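Local coordinates for protein kinase (Staphylococcus aureus subsp. aureus Mu50, PDB 3PY9) that probably senses cell-wall muropeptides through an extracellular region built of PASTA domains and passes the signal inward as a serine/threonine kinase, at residues E46-T51 with D65-K70; L83-A88 with G113-Q118; L95-V100 with T124-H129; T101-Y106 with N132-E137. All blocks are in the same frame, centred on the assembly; numbering follows the deposited sequence.

Contact 1: E46-T51 with D65-K70; sequences EIIKTT and DVVISK
The backbone N-H of I48 gives V67 O the shortest of the five hydrogen bonds in this antiparallel hairpin, 2.7 Å from I48 N to V67 O and almost straight at 177°. The same oxygen is also met by the CA-H of I47, 3.5 Å from I47 CA to V67 O, a paired approach usual between antiparallel strands. The pairing slips here by one residue: I47 faces I68, yet K49 faces V67, which makes I48 the extra residue of a beta bulge. Its backbone leaves the extended range, and its side chain points toward the partner strand. With CD1 anti to CA (chi2 180°), the I48 chain then runs out over the backbone of S69, CD1 reaching 3.4 Å from S69 CA. On either side of the bulge the ladder is regular, with E46 O taking S69 N and K49 O taking V67 N. T51 and D65 close it with two bonds, of which D65 N to T51 O is clearly bent (134°).

Away from the bulge the side chains alternate between the two faces, and the beta-branched T50, V66 and V67 suit extended strands. T50 CG2 meets V66 CG1 at 4.0 Å on the side shared with I47 and I68, while K49 CB lies 4.0 Å from V67 CG2 on the other, where the lysine amine turns outward.

Strand 63-69 is the middle of this PASTA sheet, between 47-51 and the parallel strand 30-37. V66 packs on F24 and I68 on V17 of helix 17-26, whereas V67 touches S35 and S37.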
loop_
_atom_site.group_PDB
_atom_site.type_symbol
_atom_site.label_atom_id
_atom_site.label_comp_id
_atom_site.label_asym_id
_atom_site.label_seq_id
_atom_site.Cartn_x
_atom_site.Cartn_y
_atom_site.Cartn_z
ATOM N N GLU A 46 11.414 -24.673 38.063
ATOM C CA GLU A 46 10.478 -25.524 38.735
ATOM C C GLU A 46 10.959 -26.905 38.295
ATOM O O GLU A 46 11.384 -27.082 37.153
ATOM C CB GLU A 46 9.003 -25.326 38.291
ATOM C CG GLU A 46 8.317 -24.081 38.815
ATOM C CD GLU A 46 6.790 -24.207 38.987
ATOM O OE1 GLU A 46 6.125 -24.894 38.183
ATOM O OE2 GLU A 46 6.277 -23.591 39.951
ATOM N N ILE A 47 10.904 -27.909 39.188
ATOM C CA ILE A 47 11.218 -29.311 38.853
ATOM C C ILE A 47 10.208 -29.880 37.841
ATOM O O ILE A 47 9.006 -29.814 38.051
ATOM C CB ILE A 47 11.202 -30.251 40.106
ATOM C CG1 ILE A 47 12.089 -29.750 41.276
ATOM C CG2 ILE A 47 11.532 -31.692 39.730
ATOM C CD1 ILE A 47 13.434 -29.321 40.927
ATOM N N ILE A 48 10.731 -30.479 36.777
ATOM C CA ILE A 48 9.975 -31.043 35.660
ATOM C C ILE A 48 9.767 -32.541 35.851
ATOM O O ILE A 48 8.710 -33.083 35.529
ATOM C CB ILE A 48 10.819 -30.833 34.371
ATOM C CG1 ILE A 48 10.688 -29.407 33.853
ATOM C CG2 ILE A 48 10.499 -31.829 33.270
ATOM C CD1 ILE A 48 11.525 -29.214 32.602
ATOM N N LYS A 49 10.796 -33.200 36.390
ATOM C CA LYS A 49 10.941 -34.653 36.355
ATOM C C LYS A 49 11.934 -35.015 37.446
ATOM O O LYS A 49 12.821 -34.211 37.756
ATOM C CB LYS A 49 11.541 -35.053 35.000
ATOM C CG LYS A 49 11.429 -36.532 34.596
ATOM C CD LYS A 49 10.134 -36.868 33.803
ATOM C CE LYS A 49 8.866 -36.927 34.694
ATOM N NZ LYS A 49 7.652 -37.497 34.011
ATOM N N THR A 50 11.810 -36.215 38.021
ATOM C CA THR A 50 12.880 -36.737 38.876
ATOM C C THR A 50 13.267 -38.160 38.490
ATOM O O THR A 50 12.498 -38.862 37.857
ATOM C CB THR A 50 12.572 -36.658 40.403
ATOM O OG1 THR A 50 11.480 -37.522 40.740
ATOM C CG2 THR A 50 12.286 -35.202 40.858
ATOM N N THR A 51 14.489 -38.542 38.843
ATOM C CA THR A 51 14.937 -39.921 38.762
ATOM C C THR A 51 15.585 -40.312 40.080
ATOM O O THR A 51 16.600 -39.720 40.458
ATOM C CB THR A 51 15.929 -40.161 37.604
ATOM O OG1 THR A 51 15.346 -39.674 36.392
ATOM C CG2 THR A 51 16.196 -41.647 37.449
ATOM N N ASP A 65 18.151 -37.437 41.135
ATOM C CA ASP A 65 18.413 -36.468 40.069
ATOM C C ASP A 65 17.178 -35.649 39.763
ATOM O O ASP A 65 16.068 -36.153 39.852
ATOM C CB ASP A 65 18.887 -37.179 38.795
ATOM C CG ASP A 65 20.202 -37.893 38.988
ATOM O OD1 ASP A 65 20.923 -37.603 39.990
ATOM O OD2 ASP A 65 20.520 -38.735 38.122
ATOM N N VAL A 66 17.373 -34.388 39.386
ATOM C CA VAL A 66 16.239 -33.507 39.062
ATOM C C VAL A 66 16.446 -32.801 37.737
ATOM O O VAL A 66 17.568 -32.441 37.390
ATOM C CB VAL A 66 15.978 -32.461 40.177
ATOM C CG1 VAL A 66 15.656 -33.171 41.531
ATOM C CG2 VAL A 66 17.169 -31.519 40.330
ATOM N N VAL A 67 15.363 -32.662 36.979
ATOM C CA VAL A 67 15.362 -31.863 35.756
ATOM C C VAL A 67 14.540 -30.619 36.047
ATOM O O VAL A 67 13.454 -30.725 36.602
ATOM C CB VAL A 67 14.747 -32.622 34.572
ATOM C CG1 VAL A 67 14.901 -31.818 33.295
ATOM C CG2 VAL A 67 15.389 -34.033 34.406
ATOM N N ILE A 68 15.079 -29.457 35.673
ATOM C CA ILE A 68 14.507 -28.122 35.925
ATOM C C ILE A 68 13.999 -27.475 34.618
ATOM O O ILE A 68 14.618 -27.640 33.553
ATOM C CB ILE A 68 15.584 -27.175 36.543
ATOM C CG1 ILE A 68 16.286 -27.834 37.731
ATOM C CG2 ILE A 68 14.984 -25.847 37.000
ATOM C CD1 ILE A 68 15.364 -28.317 38.825
ATOM N N SER A 69 12.872 -26.755 34.698
ATOM C CA SER A 69 12.344 -26.022 33.542
ATOM C C SER A 69 13.198 -24.813 33.182
ATOM O O SER A 69 13.552 -24.009 34.054
ATOM C CB SER A 69 10.891 -25.571 33.755
ATOM O OG SER A 69 10.448 -24.794 32.639
ATOM N N LYS A 70 13.529 -24.715 31.890
ATOM C CA LYS A 70 14.132 -23.519 31.301
ATOM C C LYS A 70 13.035 -22.682 30.636
ATOM O O LYS A 70 13.313 -21.804 29.810
ATOM C CB LYS A 70 15.113 -23.920 30.203
ATOM C CG LYS A 70 16.354 -24.664 30.630
ATOM C CD LYS A 70 16.930 -25.442 29.438
ATOM C CE LYS A 70 17.631 -24.554 28.453
ATOM N NZ LYS A 70 18.283 -25.411 27.426
#

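Contact 2: L83-A88 with G113-Q118; sequences LPKEEA and GYIANQ
P84 and Y114 lie side by side where the first turn of helix 85-93 docks on the start of strand 115-118, part of the helix-on-sheet packing of a PASTA domain. The proline ring sits over one face of the tyrosine in a CH-pi contact, P84 CB being 4.2 Å from the ring centroid. P84 CG comes to 3.5 Å from Y114 CE2. An aromatic suits this place because its flat face accepts the C-H groups of a rigid, saturated ring. Deeper in, A88 CB meets I115 CG1 at 3.6 Å. Alanine is small enough to bring the helix near the strand, and CG1 comes to it by standing anti to the carbonyl carbon of I115 (chi1 -53°).

Two backbone bonds frame these side chains and form a single bridge between P84 and Y114. L83 O takes the N-H of I115 at 3.0 Å from I115 N, and K85 N gives its hydrogen to G113 O in a more bent bond of 143°. The latter satisfies an amide of the first helical turn, which has no carbonyl one turn earlier within the helix. Glycine at 113 fits a backbone with phi of 89°.

Further out, G113 and Y114 are tied to S138 by backbone bonds, A116 and N117 form a classic beta bulge against Y136, and A88 also packs on L135. P84, at the N-cap, starts the helix itself: its carbonyl O takes the hydrogen of A88 N at 3.1 Å.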
loop_
_atom_site.group_PDB
_atom_site.type_symbol
_atom_site.label_atom_id
_atom_site.label_comp_id
_atom_site.label_asym_id
_atom_site.label_seq_id
_atom_site.Cartn_x
_atom_site.Cartn_y
_atom_site.Cartn_z
ATOM N N LEU A 83 5.933 -12.259 1.003
ATOM C CA LEU A 83 6.235 -13.555 0.364
ATOM C C LEU A 83 4.947 -14.259 -0.025
ATOM O O LEU A 83 3.915 -14.020 0.611
ATOM C CB LEU A 83 6.998 -14.478 1.323
ATOM C CG LEU A 83 8.172 -13.927 2.141
ATOM C CD1 LEU A 83 8.727 -15.018 3.042
ATOM C CD2 LEU A 83 9.281 -13.326 1.226
ATOM N N PRO A 84 4.997 -15.150 -1.050
ATOM C CA PRO A 84 3.849 -16.016 -1.360
ATOM C C PRO A 84 3.546 -16.931 -0.176
ATOM O O PRO A 84 4.460 -17.267 0.574
ATOM C CB PRO A 84 4.333 -16.866 -2.537
ATOM C CG PRO A 84 5.514 -16.201 -3.066
ATOM C CD PRO A 84 6.132 -15.403 -1.956
ATOM N N LYS A 85 2.283 -17.345 -0.046
ATOM C CA LYS A 85 1.799 -18.108 1.106
ATOM C C LYS A 85 2.663 -19.298 1.471
ATOM O O LYS A 85 2.999 -19.483 2.633
ATOM C CB LYS A 85 0.344 -18.570 0.902
ATOM C CG LYS A 85 -0.249 -19.247 2.131
ATOM C CD LYS A 85 -1.682 -19.684 1.950
ATOM C CE LYS A 85 -1.805 -20.976 1.167
ATOM N NZ LYS A 85 -3.168 -21.576 1.342
ATOM N N GLU A 86 3.003 -20.117 0.481
ATOM C CA GLU A 86 3.758 -21.348 0.741
ATOM C C GLU A 86 5.194 -21.090 1.199
ATOM O O GLU A 86 5.670 -21.776 2.103
ATOM C CB GLU A 86 3.690 -22.321 -0.455
ATOM C CG GLU A 86 4.393 -21.874 -1.739
ATOM C CD GLU A 86 5.506 -22.831 -2.168
ATOM O OE1 GLU A 86 5.186 -24.001 -2.485
ATOM O OE2 GLU A 86 6.694 -22.404 -2.206
ATOM N N GLU A 87 5.866 -20.093 0.606
ATOM C CA GLU A 87 7.199 -19.669 1.084
ATOM C C GLU A 87 7.126 -19.249 2.564
ATOM O O GLU A 87 7.953 -19.656 3.381
ATOM C CB GLU A 87 7.793 -18.546 0.209
ATOM C CG GLU A 87 9.277 -18.157 0.518
ATOM C CD GLU A 87 9.808 -16.995 -0.353
ATOM O OE1 GLU A 87 9.081 -16.507 -1.234
ATOM O OE2 GLU A 87 10.970 -16.569 -0.182
ATOM N N ALA A 88 6.105 -18.460 2.888
ATOM C CA ALA A 88 5.859 -17.978 4.246
ATOM C C ALA A 88 5.750 -19.118 5.275
ATOM O O ALA A 88 6.314 -19.032 6.366
ATOM C CB ALA A 88 4.602 -17.143 4.261
ATOM N N GLY A 113 -2.541 -13.816 -3.019
ATOM C CA GLY A 113 -1.750 -15.001 -2.644
ATOM C C GLY A 113 -0.507 -14.732 -1.795
ATOM O O GLY A 113 0.196 -15.672 -1.399
ATOM N N TYR A 114 -0.225 -13.454 -1.524
ATOM C CA TYR A 114 0.956 -13.060 -0.740
ATOM C C TYR A 114 0.550 -12.514 0.624
ATOM O O TYR A 114 -0.489 -11.872 0.767
ATOM C CB TYR A 114 1.813 -12.034 -1.489
ATOM C CG TYR A 114 2.478 -12.560 -2.748
ATOM C CD1 TYR A 114 1.723 -13.058 -3.803
ATOM C CD2 TYR A 114 3.862 -12.565 -2.882
ATOM C CE1 TYR A 114 2.329 -13.563 -4.950
ATOM C CE2 TYR A 114 4.474 -13.058 -4.040
ATOM C CZ TYR A 114 3.693 -13.550 -5.060
ATOM O OH TYR A 114 4.262 -14.025 -6.205
ATOM N N ILE A 115 1.382 -12.785 1.627
ATOM C CA ILE A 115 1.131 -12.383 3.008
ATOM C C ILE A 115 1.171 -10.861 3.216
ATOM O O ILE A 115 2.192 -10.223 2.973
ATOM C CB ILE A 115 2.128 -13.083 3.943
ATOM C CG1 ILE A 115 2.086 -14.584 3.701
ATOM C CG2 ILE A 115 1.829 -12.751 5.416
ATOM C CD1 ILE A 115 0.709 -15.173 3.666
ATOM N N ALA A 116 0.050 -10.300 3.660
ATOM C CA ALA A 116 -0.073 -8.861 3.916
ATOM C C ALA A 116 0.321 -8.445 5.339
ATOM O O ALA A 116 0.639 -7.272 5.571
ATOM C CB ALA A 116 -1.490 -8.393 3.621
ATOM N N ASN A 117 0.285 -9.392 6.283
ATOM C CA ASN A 117 0.452 -9.091 7.707
ATOM C C ASN A 117 0.764 -10.374 8.495
ATOM O O ASN A 117 0.327 -11.486 8.131
ATOM C CB ASN A 117 -0.813 -8.390 8.254
ATOM C CG ASN A 117 -0.635 -7.799 9.678
ATOM O OD1 ASN A 117 -0.071 -6.712 9.858
ATOM N ND2 ASN A 117 -1.151 -8.507 10.687
ATOM N N GLN A 118 1.549 -10.180 9.557
ATOM C CA GLN A 118 1.895 -11.172 10.572
ATOM C C GLN A 118 1.321 -10.791 11.920
ATOM O O GLN A 118 1.475 -9.646 12.383
ATOM C CB GLN A 118 3.391 -11.161 10.805
ATOM C CG GLN A 118 4.174 -12.058 9.970
ATOM C CD GLN A 118 5.604 -11.611 9.945
ATOM O OE1 GLN A 118 6.336 -11.723 10.941
ATOM N NE2 GLN A 118 6.017 -11.077 8.811
#

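Contact 3: L95-V100 with T124-H129; sequences LGLKDV and TEIAIH. With EU (europium ion), chain E.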
loop_
_atom_site.group_PDB
_atom_site.type_symbol
_atom_site.label_atom_id
_atom_site.label_comp_id
_atom_site.label_asym_id
_atom_site.label_seq_id
_atom_site.Cartn_x
_atom_site.Cartn_y
_atom_site.Cartn_z
ATOM N N LEU A 95 11.592 -23.348 11.314
ATOM C CA LEU A 95 11.956 -22.983 12.679
ATOM C C LEU A 95 11.116 -23.720 13.727
ATOM O O LEU A 95 11.187 -23.403 14.920
ATOM C CB LEU A 95 11.840 -21.470 12.875
ATOM C CG LEU A 95 12.603 -20.548 11.923
ATOM C CD1 LEU A 95 12.357 -19.081 12.289
ATOM C CD2 LEU A 95 14.102 -20.859 11.903
ATOM N N GLY A 96 10.334 -24.702 13.279
ATOM C CA GLY A 96 9.465 -25.485 14.152
ATOM C C GLY A 96 8.138 -24.814 14.476
ATOM O O GLY A 96 7.393 -25.303 15.327
ATOM N N LEU A 97 7.843 -23.700 13.798
ATOM C CA LEU A 97 6.574 -22.982 13.963
ATOM C C LEU A 97 5.489 -23.551 13.049
ATOM O O LEU A 97 5.417 -23.207 11.865
ATOM C CB LEU A 97 6.759 -21.481 13.715
ATOM C CG LEU A 97 7.692 -20.736 14.678
ATOM C CD1 LEU A 97 8.220 -19.447 14.076
ATOM C CD2 LEU A 97 7.007 -20.494 16.020
ATOM N N LYS A 98 4.640 -24.411 13.608
ATOM C CA LYS A 98 3.654 -25.140 12.819
ATOM C C LYS A 98 2.188 -24.791 13.138
ATOM O O LYS A 98 1.286 -25.168 12.387
ATOM C CB LYS A 98 3.901 -26.654 12.940
ATOM C CG LYS A 98 5.354 -27.066 12.658
ATOM C CD LYS A 98 5.548 -28.597 12.590
ATOM C CE LYS A 98 7.027 -28.988 12.800
ATOM N NZ LYS A 98 7.999 -28.284 11.882
ATOM N N ASP A 99 1.953 -24.075 14.234
ATOM C CA ASP A 99 0.600 -23.652 14.618
ATOM C C ASP A 99 0.251 -22.324 13.924
ATOM O O ASP A 99 0.306 -21.252 14.534
ATOM C CB ASP A 99 0.486 -23.543 16.154
ATOM C CG ASP A 99 -0.810 -22.868 16.622
ATOM O OD1 ASP A 99 -1.794 -22.815 15.845
ATOM O OD2 ASP A 99 -0.855 -22.383 17.777
ATOM N N VAL A 100 -0.082 -22.400 12.640
ATOM C CA VAL A 100 -0.299 -21.191 11.844
ATOM C C VAL A 100 -1.668 -21.214 11.207
ATOM O O VAL A 100 -2.022 -22.149 10.496
ATOM C CB VAL A 100 0.796 -20.987 10.769
ATOM C CG1 VAL A 100 0.616 -19.655 10.064
ATOM C CG2 VAL A 100 2.187 -21.050 11.404
ATOM N N THR A 124 10.810 -10.879 17.044
ATOM C CA THR A 124 10.434 -11.254 18.414
ATOM C C THR A 124 10.719 -12.729 18.688
ATOM O O THR A 124 10.635 -13.570 17.780
ATOM C CB THR A 124 8.928 -11.012 18.710
ATOM O OG1 THR A 124 8.409 -9.993 17.851
ATOM C CG2 THR A 124 8.729 -10.593 20.165
ATOM N N GLU A 125 11.068 -13.031 19.943
ATOM C CA GLU A 125 11.170 -14.418 20.404
ATOM C C GLU A 125 9.763 -14.943 20.612
ATOM O O GLU A 125 8.976 -14.335 21.338
ATOM C CB GLU A 125 11.978 -14.541 21.712
ATOM C CG GLU A 125 13.454 -14.868 21.520
ATOM C CD GLU A 125 14.002 -15.881 22.540
ATOM O OE1 GLU A 125 13.655 -15.802 23.753
ATOM O OE2 GLU A 125 14.805 -16.759 22.126
ATOM N N ILE A 126 9.443 -16.051 19.956
ATOM C CA ILE A 126 8.156 -16.711 20.165
ATOM C C ILE A 126 8.350 -18.172 20.560
ATOM O O ILE A 126 9.237 -18.850 20.041
ATOM C CB ILE A 126 7.166 -16.562 18.946
ATOM C CG1 ILE A 126 5.784 -17.104 19.326
ATOM C CG2 ILE A 126 7.686 -17.256 17.685
ATOM C CD1 ILE A 126 4.638 -16.556 18.550
ATOM N N ALA A 127 7.517 -18.632 21.493
ATOM C CA ALA A 127 7.466 -20.044 21.883
ATOM C C ALA A 127 6.983 -20.939 20.723
ATOM O O ALA A 127 5.983 -20.631 20.065
ATOM C CB ALA A 127 6.577 -20.207 23.113
ATOM N N ILE A 128 7.690 -22.041 20.468
ATOM C CA ILE A 128 7.389 -22.884 19.294
ATOM C C ILE A 128 6.199 -23.833 19.515
ATOM O O ILE A 128 5.810 -24.575 18.610
ATOM C CB ILE A 128 8.645 -23.645 18.719
ATOM C CG1 ILE A 128 8.997 -24.890 19.549
ATOM C CG2 ILE A 128 9.850 -22.706 18.592
ATOM C CD1 ILE A 128 9.614 -26.033 18.731
ATOM N N HIS A 129 5.621 -23.786 20.715
ATOM C CA HIS A 129 4.422 -24.565 21.032
ATOM C C HIS A 129 3.229 -23.691 21.484
ATOM O O HIS A 129 3.357 -22.863 22.400
ATOM C CB HIS A 129 4.737 -25.670 22.059
ATOM C CG HIS A 129 5.842 -26.603 21.639
ATOM N ND1 HIS A 129 5.904 -27.176 20.384
ATOM C CD2 HIS A 129 6.916 -27.077 22.318
ATOM C CE1 HIS A 129 6.974 -27.949 20.305
ATOM N NE2 HIS A 129 7.608 -27.902 21.464
HETATM EU EU EU E . -2.812 -22.998 19.052
HETATM O O HOH W 1 4.281 -24.285 16.405
#
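A Schellman motif ends helix 85-93 and carries L97 onto I126 and I128 of the segment around strand 125-127, which pairs with strand 74-76; the europium-binding residue D99 follows just after. G96 is the C-prime residue of the motif, with the positive phi (82°) that glycine adopts readily. Having no side chain also suits G96, because a CB there would point toward I128 and come tightly against I128 CD1, about 3.3 Å away. L97 is the main apolar link: its CD2 reaches I126 CG2 at 3.7 Å. A branched leucine tip suits the place, since CD2 meets both I126 CG2 and I128 CA.

I128 holds CG1 between its backbone N and carbonyl carbon (chi1 79°), which sets that atom over the centre of the H129 ring, 3.7 Å above its plane. The polar link is indirect. One water accepts from K98 N at 2.8 Å and donates to I128 O at 2.7 Å, joining two backbones that make no direct hydrogen bond.

Beyond K98 the chain makes an inverse gamma turn centred on D99. CG of D99 stands anti to the backbone N (chi1 170°), and OD2 binds the europium at 2.4 Å. OD2 is also held by the N-H of N132, a residue of the same site. D130 binds the ion as well, so the site is a small cluster of acidic and amide residues in loops, typical of oxygen-loving lanthanide ions.

Contact 4: T101-Y106 with N132-E137; sequences TIEKVY and NIKLYE
The side chains of E103 and K134 cross obliquely over one face of a pair of parallel strands and are joined at their ends by a salt bridge. K134 starts with CG anti to the backbone N (chi1 -162°), and further bends at its third and fourth torsions bring NZ back across to the neighbouring strand. There it lies 3.3 Å from E103 OE2, met from above the carboxylate plane, and makes a weak hydrogen bond to T101 OG1. The aliphatic stems pack too, E103 CG being 3.6 Å from K134 CD, a use of the long chains that shields carbon as well as pairing charge. On the same side E103 CB touches Y136 CD1, while V105 CG1 stands at the edge of that ring.

The opposite face is mixed: apolar at I102 and L135, charged at K104 and E137. I102 packs on L135 with CD1 3.9 Å from L135 CB, and its CG2 rests against E137. K104 and E137 run side by side, pointing the same way, yet K104 NZ remains 4.5 Å from E137 OE1, beyond a salt bridge. E137 OE1 is buried without a hydrogen-bond partner, which could favour protonation, although the nearby lysine charge would oppose it.

Between the two faces the backbone ladder is regular: T101 and E103 each bond through N and O to the other strand, and V105 N reaches E137 O. Strand 133-138 is the middle of the sheet, between 100-105 and the antiparallel 115-118. Helix 85-93 lies against the L135 face, where A88 and L92 meet L135 and K85 meets E137.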
loop_
_atom_site.group_PDB
_atom_site.type_symbol
_atom_site.label_atom_id
_atom_site.label_comp_id
_atom_site.label_asym_id
_atom_site.label_seq_id
_atom_site.Cartn_x
_atom_site.Cartn_y
_atom_site.Cartn_z
ATOM N N THR A 101 -2.451 -20.183 11.492
ATOM C CA THR A 101 -3.758 -20.034 10.880
ATOM C C THR A 101 -3.709 -18.930 9.805
ATOM O O THR A 101 -3.101 -17.896 10.014
ATOM C CB THR A 101 -4.843 -19.774 11.944
ATOM O OG1 THR A 101 -4.397 -18.751 12.832
ATOM C CG2 THR A 101 -5.090 -21.034 12.782
ATOM N N ILE A 102 -4.311 -19.194 8.647
ATOM C CA ILE A 102 -4.453 -18.205 7.575
ATOM C C ILE A 102 -5.827 -17.535 7.578
ATOM O O ILE A 102 -6.854 -18.175 7.785
ATOM C CB ILE A 102 -4.231 -18.813 6.172
ATOM C CG1 ILE A 102 -3.010 -19.744 6.153
ATOM C CG2 ILE A 102 -4.167 -17.687 5.076
ATOM C CD1 ILE A 102 -1.653 -19.035 6.180
ATOM N N GLU A 103 -5.806 -16.229 7.324
ATOM C CA GLU A 103 -6.988 -15.381 7.150
ATOM C C GLU A 103 -6.817 -14.626 5.848
ATOM O O GLU A 103 -5.783 -13.984 5.628
ATOM C CB GLU A 103 -7.022 -14.333 8.254
ATOM C CG GLU A 103 -7.098 -14.885 9.631
ATOM C CD GLU A 103 -8.439 -14.616 10.234
ATOM O OE1 GLU A 103 -8.931 -13.481 9.994
ATOM O OE2 GLU A 103 -8.991 -15.521 10.924
ATOM N N LYS A 104 -7.823 -14.697 4.990
ATOM C CA LYS A 104 -7.774 -14.008 3.711
ATOM C C LYS A 104 -8.462 -12.655 3.810
ATOM O O LYS A 104 -9.585 -12.552 4.311
ATOM C CB LYS A 104 -8.397 -14.866 2.613
ATOM C CG LYS A 104 -7.650 -16.178 2.382
ATOM C CD LYS A 104 -8.336 -17.066 1.356
ATOM C CE LYS A 104 -7.340 -18.086 0.786
ATOM N NZ LYS A 104 -7.944 -19.032 -0.202
ATOM N N VAL A 105 -7.775 -11.614 3.350
ATOM C CA VAL A 105 -8.314 -10.269 3.399
ATOM C C VAL A 105 -7.919 -9.580 2.113
ATOM O O VAL A 105 -6.915 -9.916 1.503
ATOM C CB VAL A 105 -7.742 -9.439 4.618
ATOM C CG1 VAL A 105 -8.289 -9.950 5.961
ATOM C CG2 VAL A 105 -6.226 -9.429 4.626
ATOM N N TYR A 106 -8.697 -8.595 1.717
ATOM C CA TYR A 106 -8.269 -7.728 0.650
ATOM C C TYR A 106 -7.182 -6.819 1.171
ATOM O O TYR A 106 -7.191 -6.413 2.329
ATOM C CB TYR A 106 -9.444 -6.916 0.122
ATOM C CG TYR A 106 -10.525 -7.757 -0.503
ATOM C CD1 TYR A 106 -10.345 -8.314 -1.754
ATOM C CD2 TYR A 106 -11.732 -7.984 0.161
ATOM C CE1 TYR A 106 -11.339 -9.079 -2.351
ATOM C CE2 TYR A 106 -12.735 -8.757 -0.432
ATOM C CZ TYR A 106 -12.517 -9.287 -1.696
ATOM O OH TYR A 106 -13.478 -10.050 -2.306
ATOM N N ASN A 132 0.149 -19.734 18.289
ATOM C CA ASN A 132 -0.993 -19.041 17.686
ATOM C C ASN A 132 -0.557 -17.966 16.691
ATOM O O ASN A 132 -0.898 -16.796 16.860
ATOM C CB ASN A 132 -1.915 -18.414 18.757
ATOM C CG ASN A 132 -2.213 -19.353 19.917
ATOM O OD1 ASN A 132 -2.736 -20.457 19.735
ATOM N ND2 ASN A 132 -1.906 -18.899 21.126
ATOM N N ILE A 133 0.219 -18.342 15.674
ATOM C CA ILE A 133 0.542 -17.377 14.619
ATOM C C ILE A 133 -0.672 -17.262 13.704
ATOM O O ILE A 133 -1.318 -18.267 13.373
ATOM C CB ILE A 133 1.752 -17.758 13.721
ATOM C CG1 ILE A 133 2.922 -18.379 14.509
ATOM C CG2 ILE A 133 2.182 -16.548 12.891
ATOM C CD1 ILE A 133 3.858 -17.415 15.150
ATOM N N LYS A 134 -0.989 -16.026 13.326
ATOM C CA LYS A 134 -1.972 -15.768 12.299
ATOM C C LYS A 134 -1.314 -15.008 11.156
ATOM O O LYS A 134 -0.598 -14.025 11.372
ATOM C CB LYS A 134 -3.129 -14.988 12.893
ATOM C CG LYS A 134 -4.396 -15.022 12.085
ATOM C CD LYS A 134 -5.555 -14.488 12.913
ATOM C CE LYS A 134 -6.092 -15.534 13.895
ATOM N NZ LYS A 134 -6.866 -16.612 13.176
ATOM N N LEU A 135 -1.526 -15.496 9.943
ATOM C CA LEU A 135 -1.003 -14.858 8.768
ATOM C C LEU A 135 -2.171 -14.350 7.947
ATOM O O LEU A 135 -3.206 -15.039 7.817
ATOM C CB LEU A 135 -0.153 -15.832 7.930
ATOM C CG LEU A 135 1.168 -16.371 8.520
ATOM C CD1 LEU A 135 1.955 -17.095 7.455
ATOM C CD2 LEU A 135 2.069 -15.298 9.175
ATOM N N TYR A 136 -2.000 -13.154 7.396
ATOM C CA TYR A 136 -3.051 -12.508 6.650
ATOM C C TYR A 136 -2.646 -12.536 5.197
ATOM O O TYR A 136 -1.705 -11.848 4.786
ATOM C CB TYR A 136 -3.264 -11.080 7.147
ATOM C CG TYR A 136 -3.805 -11.003 8.566
ATOM C CD1 TYR A 136 -5.167 -10.884 8.801
ATOM C CD2 TYR A 136 -2.950 -11.065 9.669
ATOM C CE1 TYR A 136 -5.663 -10.810 10.089
ATOM C CE2 TYR A 136 -3.444 -10.991 10.963
ATOM C CZ TYR A 136 -4.802 -10.863 11.161
ATOM O OH TYR A 136 -5.321 -10.783 12.437
ATOM N N GLU A 137 -3.348 -13.362 4.432
ATOM C CA GLU A 137 -3.016 -13.582 3.038
ATOM C C GLU A 137 -3.823 -12.619 2.203
ATOM O O GLU A 137 -5.028 -12.546 2.379
ATOM C CB GLU A 137 -3.384 -15.011 2.646
ATOM C CG GLU A 137 -2.999 -15.399 1.243
ATOM C CD GLU A 137 -3.564 -16.738 0.839
ATOM O OE1 GLU A 137 -4.143 -17.426 1.696
ATOM O OE2 GLU A 137 -3.445 -17.107 -0.342
HETATM O O HOH W 2 -2.763 -20.033 15.048
#

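How the contacts relate
Contact 1 belongs to one PASTA domain and contacts 2, 3 and 4 to the next, with about 40 Å between the centres of contacts 1 and 2. Contacts 1 and 4 are the two kinds of pairing, antiparallel and parallel, found in a mixed sheet of strand order 1-3-2, and both are partly buried ladders. Contact 2 instead sets a helix start on the edge strand 115-118 of the sheet in contact 4, so the two share that sheet. Contact 3 is a surface contact, held by water and apolar tips rather than direct backbone bonds. It runs into contact 4 through V100, packed on L135, and the backbone bond of D99 with I133.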